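Long-range contacts in exopolyphosphatase (Aquifex aeolicus, PDB 1T6C), which probably hydrolyses phosphoanhydride bonds, as in polyphosphate or guanosine pentaphosphate, as a calcium-binding member of the Ppx/GppA phosphatase family with an actin-like fold: residues R25-Q30 with I39-R44; M12-I17 with V82-A87. All blocks are in the same frame, centred on the assembly; numbering follows the deposited sequence.

Contact 1 of 2, residues R25-Q30 with I39-R44; sequences RLTIAQ and ILERGR
Leu26 and Arg42 form a hydrogen-bonded antiparallel pair, with Leu26 N to Arg42 O at 2.9 Å and a reciprocal bond from Arg42 N to Leu26 O. Further along, Ile28 N donates to Leu40 O at 2.8 Å. Ile28 O accepts two N-H groups, Ile39 N at 2.9 Å and Leu40 N at 3.2 Å. Two residues opposite one make this a classic beta bulge. Thr27 with Glu41 and Arg25 with Gly43 are non-hydrogen-bonded pairs.

Two waters bridge the strands on the face of Arg25, Thr27 and Glu41. One joins Thr27 OG1 to Glu41 OE2 and bonds weakly to Arg25 NH2. The other lies in the guanidinium plane of Arg25, accepts from NE at 2.9 Å and donates to Arg42 O.

The apolar contacts lie mainly around Ile28. Its CD1 meets Leu40 CD2 at 3.9 Å, the two side chains lying side by side. Its CG2, anti to the backbone N, meets Ile39 CG1, also at 3.9 Å. An alanine at Ile28 would probably leave Leu40 CD2 and Ile39 CG1 without these partners and open a gap over the bulge. Gln30 CG packs on Ile39 CG2, the side chains crossing at about a right angle.

The two strands form a beta hairpin at one edge of a five-stranded mixed sheet. Strand 12-19 flanks segment 25-30 on its other side. Helix 60-79 covers Leu26 and Arg42 through Tyr73. Helix 300-313 packs on Thr27 and Ala29 through Leu305.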
loop_
_atom_site.group_PDB
_atom_site.type_symbol
_atom_site.label_atom_id
_atom_site.label_comp_id
_atom_site.label_asym_id
_atom_site.label_seq_id
_atom_site.Cartn_x
_atom_site.Cartn_y
_atom_site.Cartn_z
ATOM N N ARG A 25 1.920 6.220 10.880
ATOM C CA ARG A 25 3.192 5.493 10.768
ATOM C C ARG A 25 4.355 6.396 10.465
ATOM O O ARG A 25 4.206 7.327 9.673
ATOM C CB ARG A 25 3.082 4.420 9.723
ATOM C CG ARG A 25 2.146 3.286 10.189
ATOM C CD ARG A 25 2.045 2.150 9.294
ATOM N NE ARG A 25 3.305 1.455 9.179
ATOM C CZ ARG A 25 3.440 0.307 8.550
ATOM N NH1 ARG A 25 2.389 -0.286 8.011
ATOM N NH2 ARG A 25 4.637 -0.250 8.480
ATOM N N LEU A 26 5.476 6.100 11.108
ATOM C CA LEU A 26 6.734 6.847 10.967
ATOM C C LEU A 26 7.798 5.891 10.419
ATOM O O LEU A 26 7.929 4.752 10.882
ATOM C CB LEU A 26 7.203 7.358 12.329
ATOM C CG LEU A 26 8.624 7.941 12.391
ATOM C CD1 LEU A 26 8.724 9.250 11.588
ATOM C CD2 LEU A 26 9.081 8.128 13.841
ATOM N N THR A 27 8.556 6.353 9.436
ATOM C CA THR A 27 9.687 5.635 8.894
ATOM C C THR A 27 10.899 6.565 8.801
ATOM O O THR A 27 10.789 7.631 8.258
ATOM C CB THR A 27 9.356 5.069 7.482
ATOM O OG1 THR A 27 8.111 4.342 7.511
ATOM C CG2 THR A 27 10.446 4.088 7.026
ATOM N N ILE A 28 12.025 6.164 9.375
ATOM C CA ILE A 28 13.256 6.950 9.347
ATOM C C ILE A 28 14.286 6.115 8.622
ATOM O O ILE A 28 14.432 4.926 8.920
ATOM C CB ILE A 28 13.779 7.329 10.740
ATOM C CG1 ILE A 28 12.731 8.108 11.555
ATOM C CG2 ILE A 28 15.045 8.154 10.605
ATOM C CD1 ILE A 28 13.189 8.563 12.930
ATOM N N ALA A 29 14.997 6.734 7.680
ATOM C CA ALA A 29 16.019 6.042 6.907
ATOM C C ALA A 29 17.293 6.871 6.938
ATOM O O ALA A 29 17.249 8.088 7.140
ATOM C CB ALA A 29 15.562 5.836 5.531
ATOM N N GLN A 30 18.420 6.200 6.752
ATOM C CA GLN A 30 19.678 6.897 6.438
ATOM C C GLN A 30 20.011 6.699 4.981
ATOM O O GLN A 30 19.715 5.657 4.415
ATOM C CB GLN A 30 20.812 6.395 7.338
ATOM C CG GLN A 30 21.167 4.957 7.202
ATOM C CD GLN A 30 22.633 4.652 7.585
ATOM O OE1 GLN A 30 23.345 3.912 6.860
ATOM N NE2 GLN A 30 23.076 5.212 8.711
ATOM N N ILE A 39 16.143 2.699 9.471
ATOM C CA ILE A 39 16.715 2.600 10.812
ATOM C C ILE A 39 15.715 2.723 11.956
ATOM O O ILE A 39 16.026 2.391 13.094
ATOM C CB ILE A 39 17.863 3.617 10.969
ATOM C CG1 ILE A 39 17.356 5.059 10.829
ATOM C CG2 ILE A 39 18.952 3.322 9.921
ATOM C CD1 ILE A 39 18.353 6.082 11.238
ATOM N N LEU A 40 14.509 3.196 11.659
ATOM C CA LEU A 40 13.470 3.226 12.657
ATOM C C LEU A 40 12.106 3.225 12.004
ATOM O O LEU A 40 11.898 3.894 11.021
ATOM C CB LEU A 40 13.603 4.437 13.568
ATOM C CG LEU A 40 12.791 4.292 14.854
ATOM C CD1 LEU A 40 13.660 3.666 15.941
ATOM C CD2 LEU A 40 12.293 5.600 15.309
ATOM N N GLU A 41 11.185 2.459 12.574
ATOM C CA GLU A 41 9.790 2.475 12.157
ATOM C C GLU A 41 8.923 2.457 13.386
ATOM O O GLU A 41 9.242 1.736 14.344
ATOM C CB GLU A 41 9.444 1.260 11.285
ATOM C CG GLU A 41 10.167 1.273 9.954
ATOM C CD GLU A 41 10.152 -0.053 9.255
ATOM O OE1 GLU A 41 10.835 -0.991 9.754
ATOM O OE2 GLU A 41 9.498 -0.145 8.184
ATOM N N ARG A 42 7.844 3.245 13.373
ATOM C CA ARG A 42 6.803 3.182 14.398
ATOM C C ARG A 42 5.427 3.163 13.746
ATOM O O ARG A 42 5.212 3.672 12.641
ATOM C CB ARG A 42 6.853 4.399 15.340
ATOM C CG ARG A 42 8.061 4.494 16.190
ATOM C CD ARG A 42 8.082 3.428 17.283
ATOM N NE ARG A 42 9.238 3.513 18.164
ATOM C CZ ARG A 42 10.392 2.893 17.951
ATOM N NH1 ARG A 42 10.531 2.144 16.885
ATOM N NH2 ARG A 42 11.395 3.008 18.807
ATOM N N GLY A 43 4.467 2.577 14.445
ATOM C CA GLY A 43 3.109 2.507 13.973
ATOM C C GLY A 43 2.193 2.591 15.168
ATOM O O GLY A 43 2.471 1.983 16.206
ATOM N N ARG A 44 1.132 3.347 15.049
ATOM C CA ARG A 44 0.144 3.424 16.122
ATOM C C ARG A 44 -1.232 3.424 15.472
ATOM O O ARG A 44 -1.488 4.186 14.536
ATOM C CB ARG A 44 0.345 4.680 16.981
ATOM C CG ARG A 44 1.443 4.568 18.033
ATOM C CD ARG A 44 2.865 4.863 17.543
ATOM N NE ARG A 44 3.919 4.271 18.385
ATOM C CZ ARG A 44 4.460 4.855 19.458
ATOM N NH1 ARG A 44 4.057 6.058 19.868
ATOM N NH2 ARG A 44 5.409 4.228 20.142
HETATM O O HOH W 1 7.349 1.739 8.028
HETATM O O HOH W 2 5.962 2.257 10.177
#

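Contact 2 of 2, residues M12-I17 with V82-A87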
loop_
_atom_site.group_PDB
_atom_site.type_symbol
_atom_site.label_atom_id
_atom_site.label_comp_id
_atom_site.label_asym_id
_atom_site.label_seq_id
_atom_site.Cartn_x
_atom_site.Cartn_y
_atom_site.Cartn_z
ATOM N N MET A 12 22.868 11.317 5.544
ATOM C CA MET A 12 21.721 12.136 5.881
ATOM C C MET A 12 20.603 11.197 6.318
ATOM O O MET A 12 20.447 10.104 5.788
ATOM C CB MET A 12 21.267 12.944 4.663
ATOM C CG MET A 12 20.013 13.710 4.896
ATOM S SD MET A 12 19.628 14.848 3.603
ATOM C CE MET A 12 20.993 16.073 3.792
ATOM N N ARG A 13 19.843 11.630 7.295
ATOM C CA ARG A 13 18.632 10.914 7.681
ATOM C C ARG A 13 17.397 11.639 7.158
ATOM O O ARG A 13 17.329 12.877 7.148
ATOM C CB ARG A 13 18.567 10.762 9.188
ATOM C CG ARG A 13 19.665 9.884 9.730
ATOM C CD ARG A 13 19.740 9.908 11.216
ATOM N NE ARG A 13 20.610 8.857 11.701
ATOM C CZ ARG A 13 20.838 8.658 12.978
ATOM N NH1 ARG A 13 20.254 9.421 13.904
ATOM N NH2 ARG A 13 21.625 7.676 13.354
ATOM N N VAL A 14 16.406 10.851 6.725
ATOM C CA VAL A 14 15.144 11.345 6.160
ATOM C C VAL A 14 14.018 10.531 6.780
ATOM O O VAL A 14 14.231 9.422 7.263
ATOM C CB VAL A 14 15.137 11.272 4.599
ATOM C CG1 VAL A 14 16.282 12.124 4.067
ATOM C CG2 VAL A 14 15.226 9.869 4.083
ATOM N N ALA A 15 12.832 11.106 6.818
ATOM C CA ALA A 15 11.694 10.427 7.399
ATOM C C ALA A 15 10.415 10.715 6.660
ATOM O O ALA A 15 10.240 11.773 6.052
ATOM C CB ALA A 15 11.517 10.849 8.811
ATOM N N SER A 16 9.485 9.773 6.791
ATOM C CA SER A 16 8.145 9.907 6.258
ATOM C C SER A 16 7.162 9.598 7.355
ATOM O O SER A 16 7.447 8.754 8.206
ATOM C CB SER A 16 7.884 8.993 5.043
ATOM O OG SER A 16 7.901 7.646 5.412
ATOM N N ILE A 17 6.041 10.300 7.328
ATOM C CA ILE A 17 4.895 10.020 8.214
ATOM C C ILE A 17 3.710 9.856 7.286
ATOM O O ILE A 17 3.486 10.675 6.395
ATOM C CB ILE A 17 4.692 11.164 9.178
ATOM C CG1 ILE A 17 5.851 11.237 10.170
ATOM C CG2 ILE A 17 3.368 11.003 9.886
ATOM C CD1 ILE A 17 5.803 12.432 11.083
ATOM N N VAL A 82 16.895 14.103 12.086
ATOM C CA VAL A 82 16.400 13.866 10.733
ATOM C C VAL A 82 16.374 15.189 10.005
ATOM O O VAL A 82 15.817 16.152 10.497
ATOM C CB VAL A 82 14.989 13.244 10.759
ATOM C CG1 VAL A 82 14.436 13.153 9.340
ATOM C CG2 VAL A 82 15.013 11.896 11.467
ATOM N N GLU A 83 17.010 15.241 8.855
ATOM C CA GLU A 83 17.156 16.487 8.098
ATOM C C GLU A 83 16.004 16.816 7.146
ATOM O O GLU A 83 15.725 17.988 6.878
ATOM C CB GLU A 83 18.489 16.450 7.367
ATOM C CG GLU A 83 19.631 16.657 8.377
ATOM C CD GLU A 83 21.003 16.754 7.735
ATOM O OE1 GLU A 83 21.358 17.844 7.219
ATOM O OE2 GLU A 83 21.716 15.745 7.762
ATOM N N ARG A 84 15.330 15.788 6.633
ATOM C CA ARG A 84 14.209 15.981 5.707
ATOM C C ARG A 84 13.067 15.090 6.143
ATOM O O ARG A 84 13.282 13.891 6.323
ATOM C CB ARG A 84 14.581 15.650 4.263
ATOM C CG ARG A 84 15.784 16.414 3.717
ATOM C CD ARG A 84 16.049 16.159 2.232
ATOM N NE ARG A 84 14.928 16.675 1.461
ATOM C CZ ARG A 84 14.877 17.860 0.824
ATOM N NH1 ARG A 84 15.916 18.681 0.760
ATOM N NH2 ARG A 84 13.759 18.196 0.204
ATOM N N VAL A 85 11.898 15.697 6.314
ATOM C CA VAL A 85 10.684 15.030 6.789
ATOM C C VAL A 85 9.538 15.406 5.856
ATOM O O VAL A 85 9.345 16.597 5.548
ATOM C CB VAL A 85 10.307 15.498 8.184
ATOM C CG1 VAL A 85 8.996 14.853 8.625
ATOM C CG2 VAL A 85 11.411 15.233 9.147
ATOM N N LYS A 86 8.765 14.407 5.422
ATOM C CA LYS A 86 7.579 14.622 4.608
ATOM C C LYS A 86 6.441 13.831 5.248
ATOM O O LYS A 86 6.571 12.631 5.510
ATOM C CB LYS A 86 7.780 14.180 3.162
ATOM C CG LYS A 86 6.570 14.254 2.273
ATOM C CD LYS A 86 6.171 15.682 1.981
ATOM C CE LYS A 86 4.820 15.775 1.333
ATOM N NZ LYS A 86 4.580 17.176 0.857
ATOM N N ALA A 87 5.364 14.515 5.551
ATOM C CA ALA A 87 4.184 13.877 6.160
ATOM C C ALA A 87 2.998 13.990 5.228
ATOM O O ALA A 87 2.738 15.063 4.639
ATOM C CB ALA A 87 3.880 14.512 7.456
HETATM O O HOH W 3 20.753 13.713 9.072
#
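Arg13 O accepts from Glu83 N at 2.9 Å, the first of four backbone hydrogen bonds. Ala15 N donates to Arg84 O, also at 2.9 Å and nearly along the C=O axis. Ala15 O accepts from Lys86 N, and Ile17 N donates to Lys86 O at 3.0 Å. The last three form the ladder of parallel segments 12-17 and 84-87, whose directions differ by 12°. A water accepts from Arg13 N and donates to Glu83 OE2 at 2.6 Å.

Val82 CG1, anti to its backbone N (chi1 174°), packs on Ala15 CB at 3.8 Å. Ile17 CB meets Ala87 CB on the same face, where Ile77 of helix 60-79 touches Ile17, Val82 and Val85. On the other face, shared by Val14, Ser16 and the stems of Arg84 and Lys86, Val14 CG1 lies beside Arg84 CB at 3.9 Å. The thioether of Met12 passes the aliphatic part of Arg84, with SD 4.1 Å from CD. Arg84 forms salt bridges with Glu308 and Glu312 of helix 300-313, and Lys86 one with Glu115 of strand 114-116.

Main chain and one water thus tie the segments, while the charges of Arg84 and Lys86 bind helix and neighbouring strand.

In the fold
Contacts 1 and 2 belong to one mixed sheet, their centres about 10 Å apart. Strands 12-19 and 23-32, neighbours in it, join them directly: Ala29 N lies 2.8 Å from Val14 O, and Thr27 O 2.9 Å from Ser16 N, both probable hydrogen bonds. Along the chain the hairpin of contact 1 is nested inside the loop closed by contact 2. This order, a hairpin extended from the first strand and a return to it in parallel, suits the actin-like fold. Arg25 of contact 1 has its side chain about 13 Å from the bound calcium ion. Contact 2 lies away from the metal site.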